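Local atomic coordinates of endo-1,3-beta-glucanase, family GH16 (Zobellia galactanivorans, PDB entry 4BOW), a protein that probably hydrolyses internal beta-1,3-glucosidic linkages of laminarin-type glucans through its family 16 glycoside hydrolase module, which also binds calcium. Residues Pro112-Leu117 / His222-Asn227. The protein carries 1 engineered substitution. Residues are numbered along the deposited sequence; the frame is centred on the assembly and turned at random.
Sequences PAIWTL and HYLLLN. With GLC (alpha-D-glucopyranose), chain C; BGC (beta-D-glucopyranose), chain B.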
# COMPACT_ATOMS: atom_id res chain seq x y z
N PRO A 112 5.19 -1.16 -6.44
CA PRO A 112 4.57 -1.78 -5.25
C PRO A 112 4.44 -0.75 -4.13
O PRO A 112 5.25 0.22 -4.06
CB PRO A 112 5.60 -2.85 -4.86
CG PRO A 112 6.97 -2.21 -5.21
CD PRO A 112 6.63 -1.50 -6.58
N ALA A 113 3.47 -0.97 -3.23
CA ALA A 113 3.38 -0.14 -2.06
C ALA A 113 2.73 -0.88 -0.93
O ALA A 113 1.86 -1.75 -1.09
CB ALA A 113 2.56 1.15 -2.42
N ILE A 114 3.19 -0.43 0.27
CA ILE A 114 2.62 -0.80 1.55
C ILE A 114 2.33 0.55 2.20
O ILE A 114 3.26 1.32 2.45
CB ILE A 114 3.63 -1.57 2.47
CG1 ILE A 114 4.14 -2.83 1.72
CG2 ILE A 114 2.98 -1.90 3.83
CD1 ILE A 114 5.36 -3.46 2.45
N TRP A 115 1.07 0.89 2.46
CA TRP A 115 0.78 2.25 2.89
C TRP A 115 -0.53 2.28 3.66
O TRP A 115 -1.19 1.25 3.84
CB TRP A 115 0.79 3.18 1.66
CG TRP A 115 -0.12 2.84 0.50
CD1 TRP A 115 -0.13 1.69 -0.27
CD2 TRP A 115 -1.10 3.71 -0.05
NE1 TRP A 115 -1.08 1.83 -1.30
CE2 TRP A 115 -1.68 3.02 -1.17
CE3 TRP A 115 -1.57 5.01 0.30
CZ2 TRP A 115 -2.65 3.63 -2.01
CZ3 TRP A 115 -2.55 5.59 -0.55
CH2 TRP A 115 -3.09 4.92 -1.67
N THR A 116 -0.88 3.46 4.13
CA THR A 116 -2.12 3.62 4.85
C THR A 116 -2.92 4.80 4.33
O THR A 116 -2.38 5.75 3.71
CB THR A 116 -1.89 3.92 6.36
OG1 THR A 116 -1.51 5.34 6.55
CG2 THR A 116 -0.85 2.99 7.00
N LEU A 117 -4.23 4.79 4.56
CA LEU A 117 -5.11 5.94 4.32
C LEU A 117 -5.89 6.13 5.60
O LEU A 117 -6.33 5.15 6.25
CB LEU A 117 -6.13 5.73 3.19
CG LEU A 117 -5.54 5.92 1.80
CD1 LEU A 117 -6.54 5.36 0.77
CD2 LEU A 117 -5.24 7.45 1.62
N HIS A 222 -6.56 4.67 10.74
CA HIS A 222 -6.10 4.40 9.35
C HIS A 222 -6.32 2.94 9.01
O HIS A 222 -6.46 2.11 9.91
CB HIS A 222 -4.62 4.73 9.17
CG HIS A 222 -4.34 6.20 9.00
ND1 HIS A 222 -3.51 6.67 8.05
CD2 HIS A 222 -4.81 7.29 9.69
CE1 HIS A 222 -3.48 8.00 8.12
NE2 HIS A 222 -4.25 8.39 9.13
N TYR A 223 -6.36 2.60 7.71
CA TYR A 223 -6.30 1.20 7.30
C TYR A 223 -5.11 0.98 6.38
O TYR A 223 -4.55 1.96 5.82
CB TYR A 223 -7.60 0.73 6.65
CG TYR A 223 -8.03 1.55 5.44
CD1 TYR A 223 -7.62 1.25 4.13
CD2 TYR A 223 -8.92 2.68 5.59
CE1 TYR A 223 -8.03 2.01 2.99
CE2 TYR A 223 -9.36 3.45 4.47
CZ TYR A 223 -8.91 3.08 3.24
OH TYR A 223 -9.35 3.79 2.19
N LEU A 224 -4.69 -0.26 6.23
CA LEU A 224 -3.49 -0.59 5.43
C LEU A 224 -3.91 -0.90 3.98
O LEU A 224 -4.97 -1.52 3.79
CB LEU A 224 -2.85 -1.83 6.08
CG LEU A 224 -1.48 -2.26 5.56
CD1 LEU A 224 -0.42 -1.26 5.98
CD2 LEU A 224 -1.11 -3.65 6.07
N LEU A 225 -3.06 -0.57 3.06
CA LEU A 225 -3.19 -0.95 1.64
C LEU A 225 -1.94 -1.67 1.16
O LEU A 225 -0.83 -1.33 1.58
CB LEU A 225 -3.40 0.32 0.77
CG LEU A 225 -4.68 1.10 1.08
CD1 LEU A 225 -4.40 2.23 2.13
CD2 LEU A 225 -5.27 1.72 -0.26
N LEU A 226 -2.17 -2.67 0.31
CA LEU A 226 -1.11 -3.42 -0.33
C LEU A 226 -1.44 -3.48 -1.82
O LEU A 226 -2.54 -3.91 -2.17
CB LEU A 226 -1.08 -4.87 0.24
CG LEU A 226 -0.87 -4.96 1.73
CD1 LEU A 226 -1.18 -6.44 2.21
CD2 LEU A 226 0.53 -4.53 2.10
N ASN A 227 -0.48 -3.15 -2.70
CA ASN A 227 -0.84 -3.14 -4.15
C ASN A 227 0.43 -3.18 -4.97
O ASN A 227 1.54 -2.87 -4.47
CB ASN A 227 -1.71 -1.92 -4.58
CG ASN A 227 -0.92 -0.65 -4.39
OD1 ASN A 227 -0.72 -0.17 -3.26
ND2 ASN A 227 -0.42 -0.12 -5.50
C1 GLC C . 1.38 7.54 -2.14
C2 GLC C . 0.53 8.30 -3.13
C3 GLC C . -0.71 7.54 -3.62
C4 GLC C . -0.16 6.22 -4.14
C5 GLC C . 0.36 5.51 -2.95
C6 GLC C . 0.87 4.06 -3.21
O1 GLC C . 0.66 7.43 -0.93
O2 GLC C . 0.17 9.51 -2.49
O3 GLC C . -1.42 8.26 -4.69
O4 GLC C . -1.27 5.49 -4.64
O5 GLC C . 1.53 6.20 -2.49
O6 GLC C . 1.96 4.09 -4.21
C2 BGC B . -3.02 9.83 -5.39
C3 BGC B . -4.26 10.55 -4.94
C4 BGC B . -5.30 9.57 -4.34
C5 BGC B . -4.63 8.87 -3.12
C6 BGC B . -5.51 7.79 -2.50
C1 BGC B . -2.52 9.05 -4.20
O2 BGC B . -2.03 10.73 -5.80
O3 BGC B . -4.90 11.05 -6.17
O4 BGC B . -6.42 10.28 -3.76
O5 BGC B . -3.51 8.15 -3.70
O6 BGC B . -5.88 6.77 -3.49
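Trp115 lies between sugar and protein: C6 of the alpha-glucose meets one face of the indole, 3.4 Å from CE2, while Leu225 CB makes a CH-pi contact with the five-membered ring on the opposite face, 3.7 Å from its centroid. With CG held between the backbone N and the carbonyl carbon (chi1 56°), the indole leans over the neighbouring strand, bringing NE1 to Asn227 OD1 at 2.8 Å. This acceptor lies close to the ring plane although the amide is turned 72° from the indole, and the bond, with Leu225 beneath, helps hold the tilt of the platform. Replacing the indole by an alanine side chain would take away the NE1 donor to Asn227 OD1 and is likely to leave the glucose without its aromatic floor. Farther along the same face, Leu117 CB sits over the Tyr223 ring in a second CH-pi contact, the two side chains running alongside each other; the tyrosine hydroxyl is hydrogen-bonded to Ser121. On the other face, Ile114 CG2 packs against Leu224 CD1 and, at 4.0 Å, Leu226 CD2. Thr116 OG1 and His222 ND1 share a hydrogen bond of 2.8 Å, their side chains crossing at about a right angle. Three pairs of backbone hydrogen bonds join the antiparallel strands. With Trp115 turned to the sugars and Ile114 packed on strand 244-255, the pair exemplifies the family 16 beta-sandwich, a concanavalin-like jelly roll with a glucan cleft on one sheet face.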